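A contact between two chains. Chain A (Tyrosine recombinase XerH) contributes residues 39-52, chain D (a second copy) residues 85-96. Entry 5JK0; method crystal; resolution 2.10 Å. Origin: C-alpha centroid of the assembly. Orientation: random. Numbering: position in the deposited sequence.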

# COMPACT_ATOMS: atom_id res chain seq x y z
N GLN A 39 -27.06 9.72 12.05
CA GLN A 39 -26.62 10.27 10.78
C GLN A 39 -27.34 11.57 10.44
O GLN A 39 -26.77 12.47 9.83
N ASN A 40 -28.61 11.66 10.84
CA ASN A 40 -29.43 12.81 10.51
C ASN A 40 -28.98 14.08 11.24
O ASN A 40 -29.10 15.18 10.71
N LYS A 41 -28.47 13.92 12.46
CA LYS A 41 -27.98 15.06 13.22
C LYS A 41 -26.71 15.64 12.59
O LYS A 41 -26.50 16.85 12.61
N VAL A 42 -25.89 14.77 12.02
CA VAL A 42 -24.66 15.20 11.35
C VAL A 42 -25.00 16.00 10.09
O VAL A 42 -24.39 17.03 9.82
N PHE A 43 -25.97 15.51 9.34
CA PHE A 43 -26.43 16.19 8.13
C PHE A 43 -26.95 17.59 8.46
O PHE A 43 -26.64 18.55 7.76
N GLU A 44 -27.73 17.68 9.54
CA GLU A 44 -28.25 18.97 9.98
C GLU A 44 -27.13 19.92 10.38
O GLU A 44 -27.20 21.11 10.12
N CYS A 45 -26.09 19.37 11.01
CA CYS A 45 -24.95 20.17 11.46
C CYS A 45 -24.23 20.84 10.29
O CYS A 45 -23.84 22.01 10.40
N LEU A 46 -24.05 20.11 9.20
CA LEU A 46 -23.36 20.65 8.03
C LEU A 46 -24.06 21.89 7.50
O LEU A 46 -23.42 22.90 7.20
N ASN A 47 -25.39 21.82 7.41
CA ASN A 47 -26.19 22.94 6.93
C ASN A 47 -26.23 24.09 7.93
O ASN A 47 -26.13 25.25 7.55
N GLU A 48 -26.35 23.75 9.21
CA GLU A 48 -26.44 24.76 10.27
C GLU A 48 -25.12 25.50 10.46
O GLU A 48 -25.10 26.66 10.88
N LEU A 49 -24.01 24.84 10.14
CA LEU A 49 -22.70 25.48 10.20
C LEU A 49 -22.57 26.53 9.09
O LEU A 49 -21.96 27.58 9.28
N ASN A 50 -23.17 26.23 7.94
CA ASN A 50 -23.11 27.13 6.80
C ASN A 50 -24.08 28.30 6.94
O ASN A 50 -23.92 29.34 6.30
N GLN A 51 -25.08 28.12 7.80
CA GLN A 51 -26.10 29.14 8.03
C GLN A 51 -25.78 29.97 9.28
O GLN A 51 -26.54 30.86 9.65
N ALA A 52 -24.65 29.66 9.91
CA ALA A 52 -24.27 30.31 11.17
C ALA A 52 -23.75 31.72 10.94
O ALA A 52 -23.01 31.97 9.99
N GLU D 85 -32.68 10.67 -2.16
CA GLU D 85 -33.27 11.21 -0.95
C GLU D 85 -32.42 12.36 -0.40
O GLU D 85 -32.95 13.38 0.03
N TYR D 86 -31.11 12.16 -0.42
CA TYR D 86 -30.16 13.18 0.00
C TYR D 86 -30.26 14.43 -0.87
O TYR D 86 -30.43 15.54 -0.37
N PHE D 87 -30.16 14.23 -2.18
CA PHE D 87 -30.12 15.34 -3.13
C PHE D 87 -31.40 16.18 -3.12
O PHE D 87 -31.35 17.39 -3.31
N SER D 88 -32.53 15.53 -2.89
CA SER D 88 -33.82 16.22 -2.91
C SER D 88 -33.94 17.26 -1.80
O SER D 88 -34.62 18.28 -1.96
N LYS D 89 -33.29 17.00 -0.67
CA LYS D 89 -33.36 17.92 0.46
C LYS D 89 -32.09 18.76 0.61
O LYS D 89 -32.14 19.85 1.17
N ALA D 90 -30.98 18.27 0.08
CA ALA D 90 -29.70 18.97 0.22
C ALA D 90 -29.51 20.05 -0.84
O ALA D 90 -28.82 21.04 -0.60
N ARG D 91 -30.13 19.87 -2.00
CA ARG D 91 -29.96 20.82 -3.10
C ARG D 91 -30.58 22.18 -2.77
O ARG D 91 -30.28 23.18 -3.42
N LEU D 92 -31.43 22.21 -1.75
CA LEU D 92 -32.15 23.43 -1.39
C LEU D 92 -31.49 24.19 -0.24
O LEU D 92 -31.67 25.40 -0.12
N ILE D 93 -30.74 23.49 0.60
CA ILE D 93 -30.23 24.10 1.83
C ILE D 93 -28.74 23.90 2.07
O ILE D 93 -28.25 24.16 3.17
N THR D 94 -28.00 23.46 1.06
CA THR D 94 -26.55 23.30 1.20
C THR D 94 -25.88 24.66 1.31
O THR D 94 -25.03 24.88 2.17
N GLU D 95 -26.27 25.57 0.42
CA GLU D 95 -25.77 26.94 0.44
C GLU D 95 -26.94 27.92 0.43
O GLU D 95 -28.10 27.50 0.49
N ARG D 96 -26.64 29.21 0.36
CA ARG D 96 -27.70 30.22 0.28
C ARG D 96 -28.50 30.04 -1.01
O ARG D 96 -29.73 29.99 -0.98

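What fills the gap between the two helices? Their axes run nearly parallel, 18° apart and 11.2 Å at closest approach, and F43(A) fills much of the space. Its CA-to-CB bond points toward chain D, and the t rotamer (chi2 73°) carries the ring to A90(D), whose CB lies 4.1 Å from F43(A) CE1 at the ring edge. Y86(D), also t, brings its CE1 within 3.9 Å of F43(A) CE1.

Why is K89(D) so extended? From a p chi1, its remaining torsions are all t, so the chain lies over one face of F43(A), with K89(D) CE 3.8 Å from F43(A) CE2. This makes a CH-pi contact and an off-centre cation-pi contact. The ammonium reaches N40(A) through two waters, which accept from K89(D) NZ and donate to N40(A) OD1, one of them weakly.

How do the amides meet I93(D) and T94(D)? N47(A), chi1 m, places ND2 3.4 Å from I93(D) CD1, while its OD1 accepts from two waters. One also donates weakly to T94(D) OG1. T94(D) points away; its m rotamer lets OG1 donate to A90(D) O at a very short 2.4 Å.

Does any direct hydrogen bond join the stretches? None does; farther along, Q51(A) NE2 donates to a water 2.8 Å from that atom.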

# COMPACT_ATOMS: atom_id res chain seq x y z
CB GLN A 39 -26.82 9.26 9.65
CG GLN A 39 -25.95 8.02 9.75
CD GLN A 39 -26.15 7.08 8.58
OE1 GLN A 39 -27.11 7.21 7.82
NE2 GLN A 39 -25.25 6.12 8.43
CB ASN A 40 -30.90 12.52 10.82
CG ASN A 40 -31.82 13.63 10.38
OD1 ASN A 40 -31.99 13.87 9.18
ND2 ASN A 40 -32.42 14.33 11.34
CB LYS A 41 -27.71 14.66 14.67
CG LYS A 41 -28.96 14.40 15.48
CD LYS A 41 -28.63 14.22 16.96
CE LYS A 41 -29.88 13.98 17.78
NZ LYS A 41 -30.87 15.09 17.64
CB VAL A 42 -23.76 14.01 10.98
CG1 VAL A 42 -22.52 14.49 10.24
CG2 VAL A 42 -23.37 13.24 12.23
CB PHE A 43 -27.51 15.37 7.42
CG PHE A 43 -28.22 16.12 6.33
CD1 PHE A 43 -27.59 16.37 5.12
CD2 PHE A 43 -29.52 16.55 6.50
CE1 PHE A 43 -28.24 17.06 4.11
CE2 PHE A 43 -30.18 17.24 5.50
CZ PHE A 43 -29.54 17.49 4.30
CB GLU A 44 -29.22 18.78 11.15
CG GLU A 44 -30.52 18.09 10.79
CD GLU A 44 -31.41 17.84 11.99
OE1 GLU A 44 -32.59 17.49 11.80
OE2 GLU A 44 -30.93 18.00 13.13
CB CYS A 45 -23.96 19.30 12.24
SG CYS A 45 -24.49 18.89 13.91
CB LEU A 46 -23.27 19.59 6.92
CG LEU A 46 -22.55 18.28 7.26
CD1 LEU A 46 -22.47 17.38 6.03
CD2 LEU A 46 -21.16 18.56 7.81
CB ASN A 47 -27.61 22.47 6.61
CG ASN A 47 -27.63 21.32 5.63
OD1 ASN A 47 -26.78 21.23 4.74
ND2 ASN A 47 -28.61 20.43 5.77
CB GLU A 48 -26.88 24.11 11.58
CG GLU A 48 -28.33 23.66 11.58
CD GLU A 48 -28.66 22.73 12.74
OE1 GLU A 48 -27.76 22.46 13.56
OE2 GLU A 48 -29.82 22.28 12.82
CB LEU A 49 -21.57 24.45 10.07
CG LEU A 49 -21.24 23.63 11.31
CD1 LEU A 49 -20.21 22.55 10.99
CD2 LEU A 49 -20.75 24.52 12.44
CB ASN A 50 -23.40 26.36 5.51
CG ASN A 50 -22.53 26.80 4.35
OD1 ASN A 50 -21.38 26.39 4.24
ND2 ASN A 50 -23.08 27.65 3.49
CB GLN A 51 -27.48 28.50 8.17
CG GLN A 51 -27.95 27.75 6.93
CD GLN A 51 -29.01 26.71 7.25
OE1 GLN A 51 -29.28 26.42 8.41
NE2 GLN A 51 -29.62 26.14 6.20
CB ALA A 52 -23.23 29.47 11.89
CB GLU D 85 -33.43 10.12 0.11
CG GLU D 85 -33.88 10.61 1.47
CD GLU D 85 -33.87 9.52 2.52
OE1 GLU D 85 -34.91 8.85 2.69
OE2 GLU D 85 -32.82 9.32 3.17
CB TYR D 86 -28.73 12.63 -0.03
CG TYR D 86 -27.65 13.69 0.03
CD1 TYR D 86 -27.27 14.26 1.24
CD2 TYR D 86 -27.00 14.11 -1.13
CE1 TYR D 86 -26.28 15.23 1.29
CE2 TYR D 86 -26.01 15.07 -1.08
CZ TYR D 86 -25.66 15.63 0.13
OH TYR D 86 -24.67 16.59 0.17
CB PHE D 87 -29.86 14.82 -4.55
CG PHE D 87 -29.77 15.90 -5.59
CD1 PHE D 87 -28.61 16.64 -5.73
CD2 PHE D 87 -30.84 16.17 -6.42
CE1 PHE D 87 -28.52 17.64 -6.68
CE2 PHE D 87 -30.76 17.17 -7.38
CZ PHE D 87 -29.60 17.90 -7.51
CB SER D 88 -34.97 15.22 -2.82
OG SER D 88 -34.92 14.50 -1.60
CB LYS D 89 -33.61 17.14 1.76
CG LYS D 89 -32.55 16.10 2.09
CD LYS D 89 -32.88 15.37 3.38
CE LYS D 89 -31.83 14.33 3.72
NZ LYS D 89 -32.13 13.63 5.00
CB ALA D 90 -28.55 17.98 0.16
CB ARG D 91 -30.58 20.28 -4.39
CG ARG D 91 -32.09 20.46 -4.48
CD ARG D 91 -32.62 20.11 -5.86
NE ARG D 91 -34.01 20.50 -6.03
CZ ARG D 91 -34.41 21.70 -6.46
NH1 ARG D 91 -33.51 22.63 -6.76
NH2 ARG D 91 -35.70 21.97 -6.58
CB LEU D 92 -33.60 23.10 -1.02
CG LEU D 92 -34.48 22.48 -2.11
CD1 LEU D 92 -35.86 22.18 -1.56
CD2 LEU D 92 -34.56 23.41 -3.31
CB ILE D 93 -30.98 23.56 3.07
CG1 ILE D 93 -30.81 22.04 3.17
CG2 ILE D 93 -32.46 23.94 3.01
CD1 ILE D 93 -31.53 21.43 4.36
CB THR D 94 -25.94 22.51 0.02
OG1 THR D 94 -26.46 21.18 0.02
CG2 THR D 94 -24.43 22.46 0.15
CB GLU D 95 -24.85 27.19 -0.75
CG GLU D 95 -23.63 26.28 -0.79
CD GLU D 95 -22.82 26.44 -2.06
OE1 GLU D 95 -23.31 27.09 -3.00
OE2 GLU D 95 -21.69 25.90 -2.11
CB ARG D 96 -27.13 31.64 0.33
CG ARG D 96 -28.19 32.71 0.17
CD ARG D 96 -27.60 34.09 -0.04
NE ARG D 96 -28.64 35.08 -0.30
CZ ARG D 96 -28.42 36.38 -0.50
NH1 ARG D 96 -27.18 36.85 -0.48
NH2 ARG D 96 -29.43 37.20 -0.73
O HOH W 1 -30.17 12.23 6.85
O HOH W 2 -33.33 15.57 6.96
O HOH W 3 -25.72 19.32 2.78
O HOH W 4 -24.44 22.68 4.10
O HOH W 5 -29.39 27.36 3.67